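Local structure of GH26C (Muricauda sp. MAR_2010_75, 6Q78) at residues F339-E344 and Q377-T382; F89-Q94 and F372-Q377. The protein probably hydrolyses internal beta-1,4-mannosidic bonds in mannan-type polysaccharides, as a family 26 glycoside hydrolase. One frame throughout, in Å; residues are numbered along the deposited sequence.

Contact 1 of 2, residues F339-E344 and Q377-T382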
loop_
_atom_site.group_PDB
_atom_site.type_symbol
_atom_site.label_atom_id
_atom_site.label_comp_id
_atom_site.label_asym_id
_atom_site.label_seq_id
_atom_site.Cartn_x
_atom_site.Cartn_y
_atom_site.Cartn_z
ATOM N N PHE A 339 1.956 3.977 -16.847
ATOM C CA PHE A 339 1.670 2.733 -17.552
ATOM C C PHE A 339 1.967 2.870 -19.042
ATOM O O PHE A 339 1.489 3.804 -19.698
ATOM C CB PHE A 339 0.207 2.332 -17.366
ATOM C CG PHE A 339 -0.178 1.969 -15.965
ATOM C CD1 PHE A 339 0.101 0.718 -15.454
ATOM C CD2 PHE A 339 -0.894 2.863 -15.183
ATOM C CE1 PHE A 339 -0.302 0.373 -14.162
ATOM C CE2 PHE A 339 -1.281 2.537 -13.892
ATOM C CZ PHE A 339 -0.980 1.284 -13.378
ATOM N N VAL A 340 2.742 1.921 -19.576
ATOM C CA VAL A 340 3.141 1.896 -20.977
ATOM C C VAL A 340 2.513 0.681 -21.633
ATOM O O VAL A 340 2.673 -0.447 -21.151
ATOM C CB VAL A 340 4.674 1.835 -21.115
ATOM C CG1 VAL A 340 5.079 1.701 -22.577
ATOM C CG2 VAL A 340 5.314 3.070 -20.510
ATOM N N THR A 341 1.806 0.911 -22.742
ATOM C CA THR A 341 1.312 -0.148 -23.620
ATOM C C THR A 341 1.815 0.213 -25.014
ATOM O O THR A 341 1.365 1.203 -25.592
ATOM C CB THR A 341 -0.220 -0.203 -23.564
ATOM O OG1 THR A 341 -0.642 -0.337 -22.195
ATOM C CG2 THR A 341 -0.763 -1.385 -24.364
ATOM N N LEU A 342 2.783 -0.556 -25.536
ATOM C CA LEU A 342 3.557 -0.079 -26.688
ATOM C C LEU A 342 2.708 0.093 -27.944
ATOM O O LEU A 342 3.077 0.882 -28.826
ATOM C CB LEU A 342 4.759 -0.990 -26.943
ATOM C CG LEU A 342 5.802 -0.974 -25.820
ATOM C CD1 LEU A 342 6.867 -2.037 -26.061
ATOM C CD2 LEU A 342 6.444 0.403 -25.699
ATOM N N SER A 343 1.584 -0.631 -28.058
ATOM C CA SER A 343 0.667 -0.433 -29.189
ATOM C C SER A 343 -0.142 0.854 -29.074
ATOM O O SER A 343 -0.824 1.232 -30.041
ATOM C CB SER A 343 -0.307 -1.612 -29.312
ATOM O OG SER A 343 -1.131 -1.728 -28.152
ATOM N N GLU A 344 -0.089 1.523 -27.925
ATOM C CA GLU A 344 -0.903 2.701 -27.645
ATOM C C GLU A 344 -0.067 3.918 -27.285
ATOM O O GLU A 344 -0.258 4.990 -27.873
ATOM C CB GLU A 344 -1.907 2.401 -26.514
ATOM C CG GLU A 344 -2.782 1.156 -26.730
ATOM C CD GLU A 344 -3.710 0.877 -25.547
ATOM O OE1 GLU A 344 -3.587 1.570 -24.520
ATOM O OE2 GLU A 344 -4.563 -0.033 -25.647
ATOM N N GLN A 377 0.025 -8.466 -18.765
ATOM C CA GLN A 377 -0.147 -8.612 -20.210
ATOM C C GLN A 377 0.751 -7.630 -20.960
ATOM O O GLN A 377 1.961 -7.643 -20.741
ATOM C CB GLN A 377 -1.625 -8.513 -20.599
ATOM C CG GLN A 377 -2.442 -9.611 -19.927
ATOM C CD GLN A 377 -3.884 -9.677 -20.401
ATOM O OE1 GLN A 377 -4.429 -8.711 -20.941
ATOM N NE2 GLN A 377 -4.510 -10.836 -20.201
ATOM N N ASP A 378 0.198 -6.767 -21.826
ATOM C CA ASP A 378 1.039 -5.863 -22.610
ATOM C C ASP A 378 1.246 -4.499 -21.975
ATOM O O ASP A 378 1.725 -3.583 -22.655
ATOM C CB ASP A 378 0.459 -5.686 -24.015
ATOM C CG ASP A 378 0.601 -6.928 -24.844
ATOM O OD1 ASP A 378 1.681 -7.550 -24.804
ATOM O OD2 ASP A 378 -0.380 -7.283 -25.530
ATOM N N THR A 379 0.930 -4.343 -20.693
ATOM C CA THR A 379 1.008 -3.058 -20.023
ATOM C C THR A 379 1.985 -3.165 -18.872
ATOM O O THR A 379 1.861 -4.060 -18.037
ATOM C CB THR A 379 -0.380 -2.644 -19.514
ATOM O OG1 THR A 379 -1.259 -2.525 -20.642
ATOM C CG2 THR A 379 -0.308 -1.297 -18.817
ATOM N N TYR A 380 2.938 -2.255 -18.814
ATOM C CA TYR A 380 3.946 -2.339 -17.770
ATOM C C TYR A 380 4.185 -0.965 -17.179
ATOM O O TYR A 380 4.129 0.053 -17.876
ATOM C CB TYR A 380 5.287 -2.916 -18.307
ATOM C CG TYR A 380 6.041 -2.093 -19.364
ATOM C CD1 TYR A 380 5.688 -2.151 -20.702
ATOM C CD2 TYR A 380 7.129 -1.293 -19.011
ATOM C CE1 TYR A 380 6.389 -1.431 -21.675
ATOM C CE2 TYR A 380 7.853 -0.566 -19.986
ATOM C CZ TYR A 380 7.470 -0.642 -21.315
ATOM O OH TYR A 380 8.167 0.040 -22.318
ATOM N N CYS A 381 4.470 -0.949 -15.883
ATOM C CA CYS A 381 4.978 0.272 -15.292
ATOM C C CYS A 381 6.364 0.108 -14.696
ATOM O O CYS A 381 6.923 1.087 -14.203
ATOM C CB CYS A 381 3.999 0.872 -14.270
ATOM S SG CYS A 381 3.776 -0.123 -12.781
ATOM N N THR A 382 6.923 -1.105 -14.713
ATOM C CA THR A 382 8.363 -1.251 -14.550
ATOM C C THR A 382 8.860 -2.101 -15.713
ATOM O O THR A 382 8.199 -3.068 -16.116
ATOM C CB THR A 382 8.738 -1.930 -13.205
ATOM O OG1 THR A 382 8.166 -3.248 -13.135
ATOM C CG2 THR A 382 8.310 -1.067 -11.999
HETATM O O HOH W 1 3.560 -3.368 -24.656
HETATM O O HOH W 2 -0.990 -4.293 -26.971
#
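Y380 lays one face of its phenol ring against V340, whose CB sits 3.9 Å from the ring centroid, 20° off its normal, in a CH-pi contact. V340 CG1, anti to the backbone N, reaches beyond CB to Y380 CE1 at 3.5 Å. L342 joins at the ring edge, while the Y380 hydroxyl bonds to the backbone O of P388. The backbones of V340 and Y380 form an antiparallel hydrogen-bonded pair: V340 N donates to Y380 O at 2.9 Å and Y380 N returns a bond to V340 O at 3.0 Å, both nearly straight. F339, at the start of its segment, meets T379 CG2 and C381 CB obliquely through CD1, the latter at 4.1 Å. On the opposite face from V340 and Y380, T341 and T379 are joined by a hydrogen bond between their OG1 atoms, 2.8 Å apart, which either may donate. At the far end a water takes the L342 N-H and donates to D378 O, extending the link where direct pairing stops. This short antiparallel pairing of two loops beside the barrel is thus two-sided: apolar around the Y380 ring, polar where the two threonine hydroxyls are hydrogen-bonded to each other, with the two V340-Y380 main-chain bonds between them.

Contact 2 of 2, residues F89-Q94 and F372-Q377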
loop_
_atom_site.group_PDB
_atom_site.type_symbol
_atom_site.label_atom_id
_atom_site.label_comp_id
_atom_site.label_asym_id
_atom_site.label_seq_id
_atom_site.Cartn_x
_atom_site.Cartn_y
_atom_site.Cartn_z
ATOM N N PHE A 89 5.486 -11.195 -7.479
ATOM C CA PHE A 89 5.810 -12.614 -7.653
ATOM C C PHE A 89 4.755 -13.413 -8.428
ATOM O O PHE A 89 4.979 -14.613 -8.666
ATOM C CB PHE A 89 6.088 -13.265 -6.291
ATOM C CG PHE A 89 7.223 -12.620 -5.508
ATOM C CD1 PHE A 89 8.422 -12.293 -6.113
ATOM C CD2 PHE A 89 7.076 -12.381 -4.157
ATOM C CE1 PHE A 89 9.452 -11.699 -5.394
ATOM C CE2 PHE A 89 8.106 -11.782 -3.420
ATOM C CZ PHE A 89 9.300 -11.442 -4.056
ATOM N N SER A 90 3.675 -12.769 -8.887
ATOM C CA SER A 90 2.580 -13.478 -9.554
ATOM C C SER A 90 2.029 -12.782 -10.799
ATOM O O SER A 90 1.196 -13.384 -11.505
ATOM C CB SER A 90 1.421 -13.659 -8.559
ATOM O OG SER A 90 0.988 -12.391 -8.025
ATOM N N SER A 91 2.432 -11.541 -11.093
ATOM C CA SER A 91 1.937 -10.808 -12.254
ATOM C C SER A 91 3.129 -10.255 -13.012
ATOM O O SER A 91 3.984 -9.580 -12.424
ATOM C CB SER A 91 0.988 -9.678 -11.833
ATOM O OG SER A 91 0.228 -9.213 -12.963
ATOM N N PHE A 92 3.222 -10.601 -14.298
ATOM C CA PHE A 92 4.403 -10.319 -15.085
ATOM C C PHE A 92 4.005 -9.744 -16.428
ATOM O O PHE A 92 2.994 -10.153 -17.011
ATOM C CB PHE A 92 5.205 -11.610 -15.338
ATOM C CG PHE A 92 5.388 -12.469 -14.104
ATOM C CD1 PHE A 92 4.462 -13.454 -13.788
ATOM C CD2 PHE A 92 6.480 -12.278 -13.275
ATOM C CE1 PHE A 92 4.636 -14.252 -12.654
ATOM C CE2 PHE A 92 6.671 -13.074 -12.152
ATOM C CZ PHE A 92 5.749 -14.055 -11.837
ATOM N N TYR A 93 4.861 -8.860 -16.953
ATOM C CA TYR A 93 4.718 -8.437 -18.342
ATOM C C TYR A 93 4.686 -9.652 -19.262
ATOM O O TYR A 93 5.544 -10.548 -19.172
ATOM C CB TYR A 93 5.877 -7.511 -18.720
ATOM C CG TYR A 93 5.860 -6.988 -20.130
ATOM C CD1 TYR A 93 4.916 -6.042 -20.521
ATOM C CD2 TYR A 93 6.795 -7.420 -21.053
ATOM C CE1 TYR A 93 4.901 -5.549 -21.812
ATOM C CE2 TYR A 93 6.776 -6.941 -22.354
ATOM C CZ TYR A 93 5.829 -6.006 -22.698
ATOM O OH TYR A 93 5.803 -5.509 -23.995
ATOM N N GLN A 94 3.689 -9.669 -20.153
ATOM C CA GLN A 94 3.464 -10.748 -21.124
ATOM C C GLN A 94 3.347 -12.122 -20.466
ATOM O O GLN A 94 3.522 -13.154 -21.120
ATOM C CB GLN A 94 4.478 -10.716 -22.273
ATOM C CG GLN A 94 4.356 -9.432 -23.076
ATOM C CD GLN A 94 5.196 -9.433 -24.331
ATOM O OE1 GLN A 94 6.283 -10.009 -24.376
ATOM N NE2 GLN A 94 4.693 -8.768 -25.365
ATOM N N PHE A 372 5.078 0.564 -7.098
ATOM C CA PHE A 372 4.488 0.550 -8.424
ATOM C C PHE A 372 3.302 -0.409 -8.459
ATOM O O PHE A 372 3.267 -1.422 -7.737
ATOM C CB PHE A 372 5.547 0.037 -9.403
ATOM C CG PHE A 372 6.687 1.003 -9.605
ATOM C CD1 PHE A 372 6.506 2.141 -10.372
ATOM C CD2 PHE A 372 7.942 0.782 -9.025
ATOM C CE1 PHE A 372 7.547 3.057 -10.559
ATOM C CE2 PHE A 372 8.983 1.697 -9.241
ATOM C CZ PHE A 372 8.778 2.827 -10.003
ATOM N N TRP A 373 2.316 -0.087 -9.305
ATOM C CA TRP A 373 1.264 -1.056 -9.562
ATOM C C TRP A 373 1.828 -2.236 -10.359
ATOM O O TRP A 373 2.997 -2.250 -10.739
ATOM C CB TRP A 373 0.044 -0.390 -10.220
ATOM C CG TRP A 373 -1.213 -1.162 -10.008
ATOM C CD1 TRP A 373 -2.022 -1.687 -10.980
ATOM C CD2 TRP A 373 -1.822 -1.514 -8.746
ATOM N NE1 TRP A 373 -3.078 -2.359 -10.411
ATOM C CE2 TRP A 373 -2.989 -2.264 -9.046
ATOM C CE3 TRP A 373 -1.500 -1.258 -7.404
ATOM C CZ2 TRP A 373 -3.831 -2.779 -8.051
ATOM C CZ3 TRP A 373 -2.339 -1.778 -6.410
ATOM C CH2 TRP A 373 -3.487 -2.534 -6.748
ATOM N N TYR A 374 1.002 -3.250 -10.597
ATOM C CA TYR A 374 1.507 -4.459 -11.239
ATOM C C TYR A 374 1.764 -4.259 -12.737
ATOM O O TYR A 374 1.178 -3.387 -13.401
ATOM C CB TYR A 374 0.634 -5.693 -10.978
ATOM C CG TYR A 374 -0.858 -5.600 -11.205
ATOM C CD1 TYR A 374 -1.395 -5.347 -12.463
ATOM C CD2 TYR A 374 -1.736 -5.821 -10.146
ATOM C CE1 TYR A 374 -2.796 -5.319 -12.657
ATOM C CE2 TYR A 374 -3.109 -5.797 -10.335
ATOM C CZ TYR A 374 -3.616 -5.552 -11.569
ATOM O OH TYR A 374 -5.002 -5.522 -11.746
ATOM N N ASN A 375 2.631 -5.112 -13.272
ATOM C CA ASN A 375 2.731 -5.320 -14.721
ATOM C C ASN A 375 1.775 -6.429 -15.115
ATOM O O ASN A 375 1.599 -7.386 -14.365
ATOM C CB ASN A 375 4.152 -5.785 -15.067
ATOM C CG ASN A 375 5.212 -4.693 -14.916
ATOM O OD1 ASN A 375 4.921 -3.501 -14.807
ATOM N ND2 ASN A 375 6.482 -5.125 -14.921
ATOM N N TYR A 376 1.149 -6.304 -16.287
ATOM C CA TYR A 376 0.118 -7.271 -16.650
ATOM C C TYR A 376 -0.075 -7.276 -18.159
ATOM O O TYR A 376 -0.294 -6.221 -18.756
ATOM C CB TYR A 376 -1.205 -6.862 -15.973
ATOM C CG TYR A 376 -2.362 -7.791 -16.268
ATOM C CD1 TYR A 376 -2.472 -9.017 -15.633
ATOM C CD2 TYR A 376 -3.339 -7.436 -17.176
ATOM C CE1 TYR A 376 -3.537 -9.873 -15.906
ATOM C CE2 TYR A 376 -4.398 -8.278 -17.451
ATOM C CZ TYR A 376 -4.490 -9.488 -16.807
ATOM O OH TYR A 376 -5.557 -10.320 -17.088
ATOM N N GLN A 377 0.025 -8.466 -18.765
ATOM C CA GLN A 377 -0.147 -8.612 -20.210
ATOM C C GLN A 377 0.751 -7.630 -20.960
ATOM O O GLN A 377 1.961 -7.643 -20.741
ATOM C CB GLN A 377 -1.625 -8.513 -20.599
ATOM C CG GLN A 377 -2.442 -9.611 -19.927
ATOM C CD GLN A 377 -3.884 -9.677 -20.401
ATOM O OE1 GLN A 377 -4.429 -8.711 -20.941
ATOM N NE2 GLN A 377 -4.510 -10.836 -20.201
HETATM O O HOH W 3 3.724 -6.980 -11.093
HETATM O O HOH W 4 0.344 -10.945 -17.357
#
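S91 points its hydroxyl at the backbone of 372-377, and OG donates to N375 O over 2.7 Å. With chi1 at -164°, OG is anti to the backbone N and reaches N375 O, lying 17° from that carbonyl plane. The same OG stands in the plane of the Y376 ring at its edge, 3.8 Å from CD1, and S91 CB comes against the CB of Y374, so the small side chain touches both Y374 and Y376. N375 closes the inner side: its CB packs 3.7 Å from Y93 N, while its amide bonds to the backbone of 377-382 and, through ND2, to D101 OD2. D101 also takes the N-H of Y93, tying both loops to the start of helix 101-106.

Toward Q94 and Q377 the fit is looser, for both residues are exposed and the CB of each points away from the partner segment. One direct bond remains there, Q94 N to Q377 O at 2.7 Å, with 161° at the hydrogen; Y93 CD1 approaches the same oxygen obliquely at 3.4 Å. Q94 NE2 finds its partner in D378 OD1. Water enters at each end: one molecule donates to F92 O and accepts from Q377 N at 2.9 Å, and another accepts from N375 N beside S91.

These loops follow strands 81-86 and 369-372, which are parallel neighbours in the barrel sheet, and they continue side by side beyond it without forming a regular sheet. The chemistry implies an association carried largely by main-chain polar groups, with two direct bonds and water between F92 O and Q377 N in place of an apolar core, anchored on the buried N375 side and more open near the exposed glutamines.

How the contacts relate
Contacts 1 and 2 have centres 10 Å apart and share Q377, where the chain passes from one pairing to the other. N375 couples them: its OD1 lies 2.8 Å from C381 N and its ND2 2.9 Å from T382 O, so one amide bonds to the backbone of 377-382 twice. The Y93 and Y380 rings meet edge-to-face, joining the aromatic side of contact 1 to the loop 89-94. F339 of contact 1 also packs on W373 of contact 2 and on Y299, and the F339 side chain is about 5 Å from a bound Tris molecule, probably from crystallisation. That molecule may mark a pocket, consistent with loops that follow barrel strands bordering a substrate cleft.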